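Local coordinates for 27kDa outer membrane protein (Silicibacter pomeroyi, PDB 3GYK), which probably acts as a thiol-disulfide oxidoreductase through its DsbA-like thioredoxin domain, which makes up most of the fragment described here, at residues G22-V27 / V149-L154; F29-C34 / W61-E66. All coordinates share one frame; numbering follows the deposited sequence. Where two conformers were deposited one is given.

Contact 1. Residues G22-V27 / V149-L154; sequences GDVTVV and VVEDAL
Val27 and Val149 face each other as a hydrogen-bonded antiparallel pair, and the bonds between them set the register of the two strands. Val27 N donates to Val149 O at 2.8 Å, and Val149 N returns the bond to Val27 O over 2.9 Å. One step along, Val26 and Val150 form a non-hydrogen-bonded pair, where Val26 CA makes a CA-H...O contact of 3.2 Å with Val149 O.

The ladder would normally continue through backbone groups on both sides, but here only half of it does. Glu151 N still donates to Thr25 O (3.0 Å), whereas the acceptor for Thr25 N is a carboxylate. The bend at chi2 (-54°) turns Glu151 CD back toward residues 24-25, the side chain crossing that of Thr25 at about a right angle. From there OE2 accepts from Thr25 N at 2.8 Å, nearly straight at 172° and on the anti lone pair. The side chain thus stands in for a carbonyl just where the type II' turn from Val150 to Ala153 carries the backbone away. The other oxygen, OE1, is held in a salt bridge with Arg5.

Apolar contacts are made on both faces of the sheet. Val27 and Val149 lie side by side, their CB atoms 3.9 Å apart, on the face covered by Phe9 of helix 3-9. On the other, Val24 CG1 meets Val150 CG1 at 3.9 Å and also touches Glu151 CG.

The pairing joins strand 24-30 to strand 147-150 within the mixed sheet. Strand 54-60 flanks strand 24-30 on its far edge, and helix 161-174 packs on Val24 and Val150 through Val168 and Ala167.

Contact 2. Residues F29-C34 / W61-E66; sequences FFDYNC and WPILGE
Asp31 reaches Ile63 and Leu64 because its CG stands anti to the backbone N (chi1 178°), and the -58° twist at chi2 points OD2 at the Ile63 and Leu64 N-H groups and OD1 at Asn33 N. OD2 accepts from Ile63 N at 2.7 Å, nearly along its C-O axis, and from Leu64 N at 2.9 Å on the syn side, 30° out of the carboxylate plane. OD1 turns back to Asn33 N over 2.8 Å, closing an Asx turn, and is also hydrogen-bonded to Ser68 OG. Three backbone N-H groups therefore grip one buried carboxylate, which is likely to favour its charged form.

An alanine at Asp31 would probably leave the N-H groups of Ile63 and Leu64 without OD2 and that of Asn33 without OD1, so that residues 63-64 are held less firmly to residues 31-33.

Leu64 leans across the carboxylate, its CG 3.5 Å from Asp31 OD2, and extends CD1 to Cys34 CB (3.8 Å). At the other end, Trp61 N bonds to Phe30 O at 3.0 Å, and the Phe29 and Trp61 side chains cross obliquely, with Trp61 CE3 4.1 Å from Phe29 CB. Ile63 CG2 lies over one indole face, 3.3 Å above the plane and toward the rim.

Leu64 thus packs on Cys34, the N-cap residue of helix 35-50, which with Cys37 fits the CxxC pattern at a helix start, consistent with the redox-active site of a thioredoxin-like fold.

How the contacts relate
Strand 24-30 serves both contacts, which shows how a single central strand can tie together remote parts of a thioredoxin-like domain. Contact 1 uses its beginning, pairing it with strand 147-150 across 121 intervening residues; contact 2 uses its end, where the chain runs on into helix 35-50 and meets the loop that follows strand 54-60. Their centres are about 21 Å apart, on opposite sides of the chain's centre, and apart from adjoining in sequence the segments do not touch. Contact 2 holds Cys34 of the probable CxxC site, whereas contact 1 lies at the other end of strand 24-30, away from that cysteine.

Contact 1. Residues G22-V27 / V149-L154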
ATOM      1  N   GLY A  22       5.274  15.896  -1.539  1.00  8.63           N
ATOM      2  CA  GLY A  22       6.163  15.792  -0.371  1.00  8.64           C
ATOM      3  C   GLY A  22       7.593  15.527  -0.828  1.00  8.55           C
ATOM      4  O   GLY A  22       7.782  14.969  -1.901  1.00  9.75           O
ATOM      5  N   ASP A  23       8.582  15.957  -0.062  1.00  7.80           N
ATOM      6  CA  ASP A  23       9.989  15.870  -0.540  1.00  7.51           C
ATOM      7  C   ASP A  23      10.666  14.539  -0.229  1.00  7.43           C
ATOM      8  O   ASP A  23      11.806  14.318  -0.651  1.00  7.41           O
ATOM      9  CB  ASP A  23      10.837  17.050  -0.046  1.00  7.68           C
ATOM     10  CG  ASP A  23      11.099  17.011   1.448  1.00  8.10           C
ATOM     11  OD1 ASP A  23      10.493  16.186   2.169  1.00  8.31           O
ATOM     12  OD2 ASP A  23      11.905  17.850   1.904  1.00 13.26           O
ATOM     13  N   VAL A  24       9.979  13.687   0.524  1.00  6.42           N
ATOM     14  CA  VAL A  24      10.425  12.306   0.800  1.00  7.73           C
ATOM     15  C   VAL A  24       9.278  11.367   0.442  1.00  9.00           C
ATOM     16  O   VAL A  24       8.132  11.556   0.917  1.00  9.91           O
ATOM     17  CB  VAL A  24      10.823  12.125   2.269  1.00  7.12           C
ATOM     18  CG1 VAL A  24      11.116  10.642   2.609  1.00  7.88           C
ATOM     19  CG2 VAL A  24      12.016  12.979   2.579  1.00  7.26           C
ATOM     20  N   THR A  25       9.574  10.368  -0.394  1.00  9.42           N
ATOM     21  CA  THR A  25       8.605   9.301  -0.692  1.00  9.09           C
ATOM     22  C   THR A  25       8.876   8.047   0.125  1.00 10.36           C
ATOM     23  O   THR A  25      10.017   7.546   0.152  1.00  9.88           O
ATOM     24  CB  THR A  25       8.613   8.927  -2.194  1.00  9.46           C
ATOM     25  OG1 THR A  25       8.217  10.068  -2.951  1.00  9.34           O
ATOM     26  CG2 THR A  25       7.611   7.796  -2.497  1.00  8.35           C
ATOM     27  N   VAL A  26       7.827   7.558   0.785  1.00  9.83           N
ATOM     28  CA  VAL A  26       7.866   6.266   1.480  1.00 10.57           C
ATOM     29  C   VAL A  26       7.030   5.300   0.676  1.00 10.91           C
ATOM     30  O   VAL A  26       5.862   5.599   0.386  1.00 11.71           O
ATOM     31  CB  VAL A  26       7.301   6.368   2.924  1.00 10.21           C
ATOM     32  CG1 VAL A  26       7.149   4.962   3.548  1.00 10.51           C
ATOM     33  CG2 VAL A  26       8.188   7.264   3.775  1.00 10.71           C
ATOM     34  N   VAL A  27       7.606   4.166   0.283  1.00 10.17           N
ATOM     35  CA  VAL A  27       6.816   3.152  -0.416  1.00 10.42           C
ATOM     36  C   VAL A  27       6.557   2.004   0.549  1.00 10.07           C
ATOM     37  O   VAL A  27       7.488   1.569   1.217  1.00 11.11           O
ATOM     38  CB  VAL A  27       7.590   2.602  -1.642  1.00 11.07           C
ATOM     39  CG1 VAL A  27       6.737   1.586  -2.385  1.00 10.47           C
ATOM     40  CG2 VAL A  27       8.002   3.773  -2.591  1.00  9.65           C
ATOM     41  N   VAL A 149      10.404   1.346   1.368  1.00 10.88           N
ATOM     42  CA  VAL A 149      11.493   2.135   0.781  1.00  9.74           C
ATOM     43  C   VAL A 149      11.283   3.527   1.331  1.00 10.14           C
ATOM     44  O   VAL A 149      10.145   4.013   1.375  1.00 10.77           O
ATOM     45  CB  VAL A 149      11.366   2.221  -0.777  1.00  9.76           C
ATOM     46  CG1 VAL A 149      12.487   3.081  -1.375  1.00 10.41           C
ATOM     47  CG2 VAL A 149      11.369   0.820  -1.415  1.00 11.07           C
ATOM     48  N   VAL A 150      12.359   4.172   1.776  1.00 10.28           N
ATOM     49  CA  VAL A 150      12.276   5.561   2.221  1.00 10.57           C
ATOM     50  C   VAL A 150      13.348   6.301   1.424  1.00 10.14           C
ATOM     51  O   VAL A 150      14.536   6.253   1.783  1.00 10.90           O
ATOM     52  CB  VAL A 150      12.532   5.750   3.741  1.00 10.01           C
ATOM     53  CG1 VAL A 150      12.381   7.268   4.133  1.00 10.63           C
ATOM     54  CG2 VAL A 150      11.578   4.840   4.562  1.00 10.67           C
ATOM     55  N   GLU A 151      12.919   6.950   0.332  1.00 11.27           N
ATOM     56  CA  GLU A 151      13.836   7.600  -0.635  1.00 11.04           C
ATOM     57  C   GLU A 151      14.868   6.564  -1.086  1.00 11.75           C
ATOM     58  O   GLU A 151      14.493   5.564  -1.660  1.00 11.45           O
ATOM     59  CB  GLU A 151      14.519   8.866  -0.084  1.00 12.63           C
ATOM     60  CG  GLU A 151      13.736  10.144  -0.176  1.00 15.16           C
ATOM     61  CD  GLU A 151      13.232  10.492  -1.578  1.00 11.83           C
ATOM     62  OE1 GLU A 151      14.036  10.863  -2.447  1.00 13.02           O
ATOM     63  OE2 GLU A 151      12.018  10.471  -1.772  1.00 13.63           O
ATOM     64  N   ASP A 152      16.147   6.796  -0.797  1.00 12.49           N
ATOM     65  CA  ASP A 152      17.192   5.884  -1.284  1.00 13.90           C
ATOM     66  C   ASP A 152      17.400   4.663  -0.393  1.00 13.60           C
ATOM     67  O   ASP A 152      18.160   3.763  -0.764  1.00 15.46           O
ATOM     68  CB  ASP A 152      18.514   6.618  -1.441  1.00 14.85           C
ATOM     69  CG  ASP A 152      18.494   7.612  -2.573  1.00 17.28           C
ATOM     70  OD1 ASP A 152      17.771   7.418  -3.557  1.00 21.44           O
ATOM     71  OD2 ASP A 152      19.250   8.586  -2.484  1.00 23.69           O
ATOM     72  N   ALA A 153      16.763   4.649   0.766  1.00 12.32           N
ATOM     73  CA  ALA A 153      16.982   3.599   1.770  1.00 12.08           C
ATOM     74  C   ALA A 153      15.962   2.473   1.623  1.00 11.10           C
ATOM     75  O   ALA A 153      14.778   2.711   1.353  1.00 12.22           O
ATOM     76  CB  ALA A 153      16.937   4.169   3.176  1.00 12.22           C
ATOM     77  N   LEU A 154      16.438   1.245   1.810  1.00 10.23           N
ATOM     78  CA  LEU A 154      15.541   0.091   1.890  1.00  9.97           C
ATOM     79  C   LEU A 154      15.388  -0.317   3.341  1.00 10.02           C
ATOM     80  O   LEU A 154      16.393  -0.459   4.078  1.00  9.61           O
ATOM     81  CB  LEU A 154      16.077  -1.056   1.048  1.00 10.00           C
ATOM     82  CG  LEU A 154      16.301  -0.751  -0.449  1.00  9.99           C
ATOM     83  CD1 LEU A 154      16.784  -2.020  -1.174  1.00  9.48           C
ATOM     84  CD2 LEU A 154      15.019  -0.208  -1.097  1.00 10.55           C
TER

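Contact 2. Residues F29-C34 / W61-E66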
ATOM      1  N   PHE A  29       5.090  -1.998   0.763  1.00  9.81           N
ATOM      2  CA  PHE A  29       4.608  -3.221   0.110  1.00 10.00           C
ATOM      3  C   PHE A  29       3.841  -3.974   1.196  1.00  9.45           C
ATOM      4  O   PHE A  29       4.387  -4.242   2.282  1.00 11.18           O
ATOM      5  CB  PHE A  29       5.802  -4.084  -0.310  1.00  8.89           C
ATOM      6  CG  PHE A  29       6.561  -3.577  -1.542  1.00 10.30           C
ATOM      7  CD1 PHE A  29       6.551  -4.308  -2.735  1.00  9.75           C
ATOM      8  CD2 PHE A  29       7.338  -2.399  -1.476  1.00 10.86           C
ATOM      9  CE1 PHE A  29       7.268  -3.882  -3.858  1.00 10.80           C
ATOM     10  CE2 PHE A  29       8.071  -1.961  -2.594  1.00 10.13           C
ATOM     11  CZ  PHE A  29       8.027  -2.682  -3.789  1.00  9.28           C
ATOM     12  N   PHE A  30       2.601  -4.369   0.917  1.00 10.27           N
ATOM     13  CA  PHE A  30       1.784  -4.954   1.988  1.00  9.69           C
ATOM     14  C   PHE A  30       0.748  -5.957   1.459  1.00 10.02           C
ATOM     15  O   PHE A  30       0.480  -6.019   0.245  1.00  9.47           O
ATOM     16  CB  PHE A  30       1.032  -3.830   2.745  1.00  9.98           C
ATOM     17  CG  PHE A  30       0.177  -2.981   1.844  1.00 10.94           C
ATOM     18  CD1 PHE A  30      -1.083  -3.410   1.459  1.00 10.80           C
ATOM     19  CD2 PHE A  30       0.668  -1.769   1.336  1.00 13.26           C
ATOM     20  CE1 PHE A  30      -1.873  -2.643   0.601  1.00 14.38           C
ATOM     21  CE2 PHE A  30      -0.114  -1.002   0.450  1.00 14.76           C
ATOM     22  CZ  PHE A  30      -1.384  -1.434   0.100  1.00 14.95           C
ATOM     23  N   ASP A  31       0.183  -6.717   2.412  1.00 10.48           N
ATOM     24  CA  ASP A  31      -0.825  -7.772   2.150  1.00 10.63           C
ATOM     25  C   ASP A  31      -1.849  -7.603   3.269  1.00 10.18           C
ATOM     26  O   ASP A  31      -1.470  -7.460   4.440  1.00  9.46           O
ATOM     27  CB  ASP A  31      -0.114  -9.141   2.210  1.00 10.71           C
ATOM     28  CG  ASP A  31      -1.049 -10.331   2.009  1.00 11.62           C
ATOM     29  OD1 ASP A  31      -2.020 -10.459   2.792  1.00 11.70           O
ATOM     30  OD2 ASP A  31      -0.776 -11.156   1.101  1.00 11.60           O
ATOM     31  N   TYR A  32      -3.142  -7.622   2.915  1.00  9.93           N
ATOM     32  CA  TYR A  32      -4.212  -7.354   3.894  1.00  9.29           C
ATOM     33  C   TYR A  32      -4.375  -8.413   4.980  1.00  9.29           C
ATOM     34  O   TYR A  32      -5.032  -8.149   5.965  1.00  8.26           O
ATOM     35  CB  TYR A  32      -5.578  -7.054   3.217  1.00  9.46           C
ATOM     36  CG  TYR A  32      -5.545  -5.752   2.459  1.00 10.51           C
ATOM     37  CD1 TYR A  32      -5.575  -4.525   3.145  1.00 10.84           C
ATOM     38  CD2 TYR A  32      -5.459  -5.739   1.066  1.00 10.26           C
ATOM     39  CE1 TYR A  32      -5.498  -3.295   2.446  1.00 12.35           C
ATOM     40  CE2 TYR A  32      -5.396  -4.513   0.347  1.00 11.00           C
ATOM     41  CZ  TYR A  32      -5.418  -3.309   1.044  1.00 11.73           C
ATOM     42  OH  TYR A  32      -5.324  -2.131   0.327  1.00 10.97           O
ATOM     43  N   ASN A  33      -3.736  -9.578   4.819  1.00  8.98           N
ATOM     44  CA  ASN A  33      -3.772 -10.620   5.818  1.00  7.98           C
ATOM     45  C   ASN A  33      -2.476 -10.770   6.615  1.00  8.92           C
ATOM     46  O   ASN A  33      -2.339 -11.688   7.449  1.00  8.50           O
ATOM     47  CB  ASN A  33      -4.157 -11.936   5.158  1.00  8.32           C
ATOM     48  CG  ASN A  33      -5.662 -12.012   4.882  1.00  8.21           C
ATOM     49  OD1 ASN A  33      -6.462 -11.758   5.781  1.00 10.40           O
ATOM     50  ND2 ASN A  33      -6.042 -12.355   3.652  1.00  8.64           N
ATOM     51  N   CYS A  34      -1.553  -9.844   6.388  1.00  9.01           N
ATOM     52  CA  CYS A  34      -0.275  -9.876   7.078  1.00 10.81           C
ATOM     53  C   CYS A  34      -0.373  -9.188   8.451  1.00  9.60           C
ATOM     54  O   CYS A  34      -0.673  -7.978   8.529  1.00  9.54           O
ATOM     55  CB  CYS A  34       0.773  -9.243   6.168  1.00 10.97           C
ATOM     56  SG  CYS A  34       2.363  -8.922   6.996  1.00 18.04           S
ATOM     57  N   TRP A  61       0.918  -6.086  -2.684  1.00 10.58           N
ATOM     58  CA  TRP A  61       1.734  -7.272  -2.941  1.00 10.48           C
ATOM     59  C   TRP A  61       1.101  -8.464  -2.228  1.00 10.46           C
ATOM     60  O   TRP A  61       1.553  -8.892  -1.151  1.00  9.49           O
ATOM     61  CB  TRP A  61       3.181  -7.036  -2.477  1.00 10.61           C
ATOM     62  CG  TRP A  61       4.126  -8.120  -2.893  1.00 10.74           C
ATOM     63  CD1 TRP A  61       4.011  -8.948  -3.988  1.00 10.87           C
ATOM     64  CD2 TRP A  61       5.327  -8.518  -2.217  1.00 11.17           C
ATOM     65  NE1 TRP A  61       5.062  -9.837  -4.024  1.00 12.35           N
ATOM     66  CE2 TRP A  61       5.885  -9.591  -2.959  1.00 11.13           C
ATOM     67  CE3 TRP A  61       5.997  -8.061  -1.064  1.00 10.24           C
ATOM     68  CZ2 TRP A  61       7.061 -10.244  -2.572  1.00 11.78           C
ATOM     69  CZ3 TRP A  61       7.181  -8.724  -0.680  1.00 10.67           C
ATOM     70  CH2 TRP A  61       7.691  -9.783  -1.428  1.00 11.30           C
ATOM     71  N   PRO A  62      -0.014  -8.963  -2.798  1.00 11.04           N
ATOM     72  CA  PRO A  62      -0.720 -10.086  -2.169  1.00  9.71           C
ATOM     73  C   PRO A  62       0.095 -11.392  -2.303  1.00 10.29           C
ATOM     74  O   PRO A  62       0.351 -11.862  -3.419  1.00 11.86           O
ATOM     75  CB  PRO A  62      -2.037 -10.144  -2.948  1.00  9.08           C
ATOM     76  CG  PRO A  62      -1.673  -9.585  -4.344  1.00 10.06           C
ATOM     77  CD  PRO A  62      -0.761  -8.412  -3.957  1.00  9.71           C
ATOM     78  N   ILE A  63       0.515 -11.934  -1.169  1.00 10.26           N
ATOM     79  CA  ILE A  63       1.400 -13.112  -1.132  1.00 10.33           C
ATOM     80  C   ILE A  63       0.926 -14.188  -0.168  1.00  9.99           C
ATOM     81  O   ILE A  63       1.514 -15.254  -0.114  1.00  9.48           O
ATOM     82  CB  ILE A  63       2.890 -12.708  -0.837  1.00 11.40           C
ATOM     83  CG1 ILE A  63       3.004 -11.948   0.491  1.00 11.77           C
ATOM     84  CG2 ILE A  63       3.472 -11.870  -2.027  1.00 11.18           C
ATOM     85  CD1 ILE A  63       4.467 -11.640   0.955  1.00 13.25           C
ATOM     86  N   LEU A  64      -0.142 -13.919   0.578  1.00  9.28           N
ATOM     87  CA  LEU A  64      -0.592 -14.840   1.626  1.00  9.90           C
ATOM     88  C   LEU A  64      -1.861 -15.580   1.218  1.00  9.66           C
ATOM     89  O   LEU A  64      -2.574 -16.118   2.067  1.00 10.93           O
ATOM     90  CB  LEU A  64      -0.794 -14.096   2.963  1.00  8.45           C
ATOM     91  CG  LEU A  64       0.457 -13.423   3.529  1.00 10.86           C
ATOM     92  CD1 LEU A  64       0.149 -12.761   4.850  1.00 11.68           C
ATOM     93  CD2 LEU A  64       1.583 -14.466   3.729  1.00 12.45           C
ATOM     94  N   GLY A  65      -2.136 -15.626  -0.081  1.00 10.34           N
ATOM     95  CA  GLY A  65      -3.107 -16.584  -0.605  1.00 10.93           C
ATOM     96  C   GLY A  65      -4.264 -15.955  -1.362  1.00 11.18           C
ATOM     97  O   GLY A  65      -4.217 -14.772  -1.740  1.00 10.34           O
ATOM     98  N   GLU A  66      -5.315 -16.745  -1.572  0.50 10.91           N
ATOM     99  CA  GLU A  66      -6.424 -16.308  -2.428  0.50 11.85           C
ATOM    100  C   GLU A  66      -7.232 -15.162  -1.816  0.50 11.21           C
ATOM    101  O   GLU A  66      -7.710 -14.289  -2.543  0.50 11.80           O
ATOM    102  CB  GLU A  66      -7.325 -17.501  -2.768  0.50 12.18           C
ATOM    103  CG  GLU A  66      -6.604 -18.540  -3.616  0.50 15.29           C
ATOM    104  CD  GLU A  66      -7.409 -19.806  -3.815  0.50 19.31           C
ATOM    105  OE1 GLU A  66      -8.632 -19.707  -4.087  0.50 20.86           O
ATOM    106  OE2 GLU A  66      -6.814 -20.902  -3.705  0.50 20.61           O
TER